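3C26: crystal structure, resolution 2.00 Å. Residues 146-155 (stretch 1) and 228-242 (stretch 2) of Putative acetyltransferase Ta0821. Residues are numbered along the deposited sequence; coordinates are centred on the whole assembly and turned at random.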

# COMPACT_ATOMS: atom_id res chain seq x y z
N TYR A 146 2.46 -6.19 12.72
CA TYR A 146 2.04 -7.39 11.96
C TYR A 146 1.89 -7.10 10.47
O TYR A 146 0.81 -6.70 10.01
CB TYR A 146 0.69 -7.96 12.46
CG TYR A 146 0.77 -8.65 13.79
CD1 TYR A 146 1.05 -7.93 14.95
CD2 TYR A 146 0.59 -10.02 13.90
CE1 TYR A 146 1.16 -8.57 16.18
CE2 TYR A 146 0.68 -10.67 15.14
CZ TYR A 146 0.97 -9.94 16.27
OH TYR A 146 1.05 -10.56 17.47
N PRO A 147 2.97 -7.31 9.70
CA PRO A 147 2.88 -7.18 8.26
C PRO A 147 1.73 -8.00 7.71
O PRO A 147 1.42 -9.07 8.22
CB PRO A 147 4.22 -7.73 7.77
CG PRO A 147 5.11 -7.56 8.82
CD PRO A 147 4.34 -7.63 10.12
N ILE A 148 1.08 -7.47 6.67
CA ILE A 148 -0.16 -8.05 6.10
C ILE A 148 0.05 -8.68 4.72
O ILE A 148 0.57 -8.05 3.84
CB ILE A 148 -1.20 -6.95 5.92
CG1 ILE A 148 -1.59 -6.31 7.27
CG2 ILE A 148 -2.45 -7.53 5.23
CD1 ILE A 148 -2.46 -5.01 7.14
N TYR A 149 -0.37 -9.92 4.57
CA TYR A 149 -0.23 -10.70 3.32
C TYR A 149 -1.57 -11.17 2.90
O TYR A 149 -2.21 -11.93 3.61
CB TYR A 149 0.67 -11.94 3.55
CG TYR A 149 1.98 -11.57 4.16
CD1 TYR A 149 2.09 -11.34 5.52
CD2 TYR A 149 3.12 -11.37 3.36
CE1 TYR A 149 3.31 -10.96 6.10
CE2 TYR A 149 4.30 -10.99 3.91
CZ TYR A 149 4.40 -10.80 5.30
OH TYR A 149 5.60 -10.39 5.85
N THR A 150 -2.01 -10.71 1.73
CA THR A 150 -3.32 -11.03 1.22
C THR A 150 -3.21 -11.95 0.03
O THR A 150 -2.42 -11.74 -0.88
CB THR A 150 -4.19 -9.79 0.84
OG1 THR A 150 -4.32 -8.87 1.94
CG2 THR A 150 -5.60 -10.21 0.44
N PHE A 151 -4.04 -12.98 0.06
CA PHE A 151 -4.05 -14.03 -0.95
C PHE A 151 -5.41 -14.22 -1.54
O PHE A 151 -6.45 -13.95 -0.93
CB PHE A 151 -3.55 -15.36 -0.36
CG PHE A 151 -2.09 -15.34 -0.01
CD1 PHE A 151 -1.15 -15.67 -0.95
CD2 PHE A 151 -1.67 -14.91 1.24
CE1 PHE A 151 0.21 -15.59 -0.65
CE2 PHE A 151 -0.30 -14.81 1.55
CZ PHE A 151 0.62 -15.16 0.62
N GLN A 152 -5.40 -14.66 -2.78
CA GLN A 152 -6.65 -14.96 -3.43
C GLN A 152 -6.72 -16.42 -3.45
O GLN A 152 -6.07 -17.09 -4.25
CB GLN A 152 -6.85 -14.31 -4.80
CG GLN A 152 -5.67 -14.15 -5.68
CD GLN A 152 -5.96 -13.17 -6.81
OE1 GLN A 152 -6.88 -12.38 -6.72
NE2 GLN A 152 -5.15 -13.19 -7.83
N GLY A 153 -7.45 -16.87 -2.42
CA GLY A 153 -7.73 -18.27 -2.09
C GLY A 153 -8.69 -18.91 -3.08
O GLY A 153 -9.84 -18.45 -3.29
N GLY A 154 -8.20 -20.00 -3.67
CA GLY A 154 -8.90 -20.70 -4.74
C GLY A 154 -9.56 -22.04 -4.47
O GLY A 154 -10.66 -22.29 -4.96
N SER A 155 -8.90 -22.91 -3.71
CA SER A 155 -9.39 -24.30 -3.51
C SER A 155 -10.70 -24.45 -2.71
O SER A 155 -10.73 -24.36 -1.48
CB SER A 155 -8.29 -25.17 -2.88
N PHE A 228 3.44 -22.49 6.83
CA PHE A 228 2.08 -22.28 7.35
C PHE A 228 1.25 -21.47 6.33
O PHE A 228 0.10 -21.78 6.02
CB PHE A 228 2.10 -21.58 8.72
CG PHE A 228 0.74 -21.46 9.31
CD1 PHE A 228 0.21 -22.48 10.08
CD2 PHE A 228 -0.06 -20.35 9.03
CE1 PHE A 228 -1.09 -22.39 10.59
CE2 PHE A 228 -1.34 -20.25 9.50
CZ PHE A 228 -1.87 -21.28 10.28
N ILE A 229 1.86 -20.45 5.77
CA ILE A 229 1.15 -19.62 4.80
C ILE A 229 0.90 -20.38 3.52
O ILE A 229 -0.16 -20.30 2.92
CB ILE A 229 1.93 -18.35 4.48
CG1 ILE A 229 1.80 -17.37 5.64
CG2 ILE A 229 1.40 -17.72 3.23
CD1 ILE A 229 2.78 -16.30 5.58
N GLU A 230 1.92 -21.10 3.08
CA GLU A 230 1.83 -21.82 1.80
C GLU A 230 0.71 -22.86 1.83
O GLU A 230 0.02 -23.07 0.83
CB GLU A 230 3.15 -22.48 1.43
CG GLU A 230 3.04 -23.43 0.25
CD GLU A 230 2.69 -22.70 -1.04
OE1 GLU A 230 2.86 -21.46 -1.08
OE2 GLU A 230 2.29 -23.37 -2.03
N LYS A 231 0.51 -23.46 2.99
CA LYS A 231 -0.53 -24.48 3.19
C LYS A 231 -1.95 -23.93 3.18
O LYS A 231 -2.86 -24.49 2.56
CB LYS A 231 -0.38 -25.19 4.53
CG LYS A 231 -1.58 -26.06 4.89
CD LYS A 231 -1.31 -26.98 6.11
N TYR A 232 -2.14 -22.82 3.88
CA TYR A 232 -3.48 -22.28 4.11
C TYR A 232 -3.93 -21.14 3.19
O TYR A 232 -5.09 -20.75 3.20
CB TYR A 232 -3.59 -21.81 5.56
CG TYR A 232 -3.55 -22.90 6.57
CD1 TYR A 232 -4.66 -23.74 6.78
CD2 TYR A 232 -2.43 -23.11 7.34
CE1 TYR A 232 -4.63 -24.74 7.73
CE2 TYR A 232 -2.39 -24.12 8.28
CZ TYR A 232 -3.48 -24.93 8.48
OH TYR A 232 -3.40 -25.92 9.43
N ARG A 233 -2.99 -20.61 2.42
CA ARG A 233 -3.30 -19.48 1.52
C ARG A 233 -4.33 -19.87 0.47
O ARG A 233 -5.00 -19.03 -0.13
CB ARG A 233 -2.04 -18.97 0.80
CG ARG A 233 -1.47 -19.95 -0.19
CD ARG A 233 -0.47 -19.29 -1.14
NE ARG A 233 0.20 -20.27 -1.98
CZ ARG A 233 -0.27 -20.78 -3.12
NH1 ARG A 233 -1.44 -20.41 -3.63
NH2 ARG A 233 0.45 -21.67 -3.77
N SER A 234 -4.48 -21.17 0.29
CA SER A 234 -5.30 -21.73 -0.80
C SER A 234 -6.77 -21.82 -0.48
O SER A 234 -7.61 -22.15 -1.33
CB SER A 234 -4.80 -23.12 -1.18
OG SER A 234 -3.51 -23.02 -1.72
N MSE A 235 -7.08 -21.55 0.75
CA MSE A 235 -8.44 -21.64 1.19
C MSE A 235 -9.27 -20.68 0.38
O MSE A 235 -8.77 -19.74 -0.23
CB MSE A 235 -8.55 -21.36 2.68
CG MSE A 235 -7.88 -22.47 3.46
SE MSE A 235 -8.11 -22.35 5.38
CE MSE A 235 -7.16 -20.65 5.59
N ASN A 236 -10.56 -20.91 0.44
CA ASN A 236 -11.51 -20.15 -0.37
C ASN A 236 -11.86 -18.73 0.12
O ASN A 236 -12.14 -18.47 1.30
CB ASN A 236 -12.79 -20.96 -0.55
CG ASN A 236 -13.26 -20.96 -1.94
OD1 ASN A 236 -12.44 -20.98 -2.87
ND2 ASN A 236 -14.57 -20.94 -2.13
N GLY A 237 -11.87 -17.83 -0.86
CA GLY A 237 -12.18 -16.43 -0.66
C GLY A 237 -10.96 -15.62 -0.34
O GLY A 237 -9.84 -15.99 -0.69
N ARG A 238 -11.18 -14.49 0.33
CA ARG A 238 -10.06 -13.66 0.67
C ARG A 238 -9.34 -14.19 1.93
O ARG A 238 -9.90 -14.24 3.03
CB ARG A 238 -10.49 -12.23 0.89
CG ARG A 238 -9.29 -11.28 1.14
CD ARG A 238 -9.82 -9.86 1.42
NE ARG A 238 -8.74 -8.90 1.55
CZ ARG A 238 -8.88 -7.57 1.57
NH1 ARG A 238 -10.09 -7.02 1.50
NH2 ARG A 238 -7.81 -6.80 1.68
N ILE A 239 -8.09 -14.59 1.73
CA ILE A 239 -7.25 -15.12 2.83
C ILE A 239 -6.16 -14.13 3.17
O ILE A 239 -5.29 -13.83 2.34
CB ILE A 239 -6.61 -16.51 2.52
CG1 ILE A 239 -7.65 -17.48 1.99
CG2 ILE A 239 -5.97 -17.09 3.78
CD1 ILE A 239 -8.91 -17.58 2.86
N THR A 240 -6.21 -13.63 4.40
CA THR A 240 -5.30 -12.59 4.89
C THR A 240 -4.59 -13.03 6.17
O THR A 240 -5.21 -13.41 7.20
CB THR A 240 -6.03 -11.23 5.18
OG1 THR A 240 -6.95 -10.89 4.10
CG2 THR A 240 -5.04 -10.07 5.41
N PHE A 241 -3.27 -12.95 6.08
CA PHE A 241 -2.39 -13.25 7.19
C PHE A 241 -1.81 -11.99 7.71
O PHE A 241 -1.26 -11.19 6.97
CB PHE A 241 -1.23 -14.15 6.77
CG PHE A 241 -1.66 -15.47 6.21
CD1 PHE A 241 -2.01 -15.59 4.88
CD2 PHE A 241 -1.73 -16.61 7.02
CE1 PHE A 241 -2.40 -16.78 4.35
CE2 PHE A 241 -2.12 -17.82 6.48
CZ PHE A 241 -2.45 -17.91 5.16
N TYR A 242 -1.96 -11.85 9.03
CA TYR A 242 -1.33 -10.79 9.81
C TYR A 242 -0.25 -11.50 10.58
O TYR A 242 -0.53 -12.30 11.46
CB TYR A 242 -2.34 -10.14 10.72
CG TYR A 242 -3.48 -9.43 10.01
CD1 TYR A 242 -4.62 -10.10 9.61
CD2 TYR A 242 -3.42 -8.08 9.79
CE1 TYR A 242 -5.66 -9.45 9.02
CE2 TYR A 242 -4.47 -7.40 9.21
CZ TYR A 242 -5.58 -8.08 8.81
OH TYR A 242 -6.57 -7.39 8.17
O HOH W 1 -3.73 -18.53 -2.72

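How are the two backbones joined? Strand 146-153 runs antiparallel to strand 237-242, their axes coming within 4.7 Å, and the hydrogen-bonded pairs recur at every second residue. Tyr-149 N gives to Phe-241 O and Phe-241 N to Tyr-149 O, both at 2.9 Å and nearly straight. One pair further, Phe-151 N reaches Ile-239 O at 2.7 Å, while Ile-239 N to Phe-151 O is longer, at 3.2 Å. Between these rungs lie the non-hydrogen-bonded pairs, such as Thr-150 with Thr-240, where CA-H groups face carbonyls: Thr-240 CA is 3.4 Å from Tyr-149 O.

Why does Phe-151 have more of its surface covered than any other residue here? Its ring leaves the sheet on the face that also carries Tyr-149, Ile-239 and Phe-241, and there it meets the helix and the turn as well as the neighbouring strand. Phe-151 CZ touches Ile-229 CG2 at 3.7 Å, and Phe-151 CD2 lies 3.7 Å from Phe-241 CE1, the two ring planes being steeply inclined at 84°. Arg-233 CB sits over one face of the Phe-151 ring, 4.0 Å from its centroid, a CH-pi contact made by the aliphatic base of the side chain. The charged end of Arg-233 leads away to a salt bridge with Glu-230, with Arg-233 NE 3.0 Å from Glu-230 OE1. Water 1 joins in, donating to Gln-152 O and Arg-233 O and accepting from Arg-233 NH1.

What does Tyr-242 contribute on the other face? Its side chain shares that face with Ile-148, Thr-150 and Thr-240, and the contact is largely apolar: Ile-148 CG1 packs 3.6 Å from Tyr-242 CD2. Tyr-146 adds to it, its CB 4.1 Å from Tyr-242 CB, and the edge of its ring approaches the backbone, with Tyr-146 CD2 3.5 Å from Tyr-242 O. The hydroxyls of both tyrosines find partners elsewhere in the structure.

How does Gly-153 fit against the turn? There is no room for a side chain at Gly-153: an ideal CB would lie 2.8 Å from Gly-237 O and 2.9 Å from Ile-239 CG1. Its partner Gly-237 adopts backbone angles that themselves call for glycine. The two share a weak bond from Gly-153 N to Gly-237 O at 3.1 Å and a return bond from Gly-237 N to Gly-153 O at 3.2 Å. Beyond them, Ser-155 N bonds to Ser-234 O at 2.8 Å, holding the chain to the turn after the strand has ended.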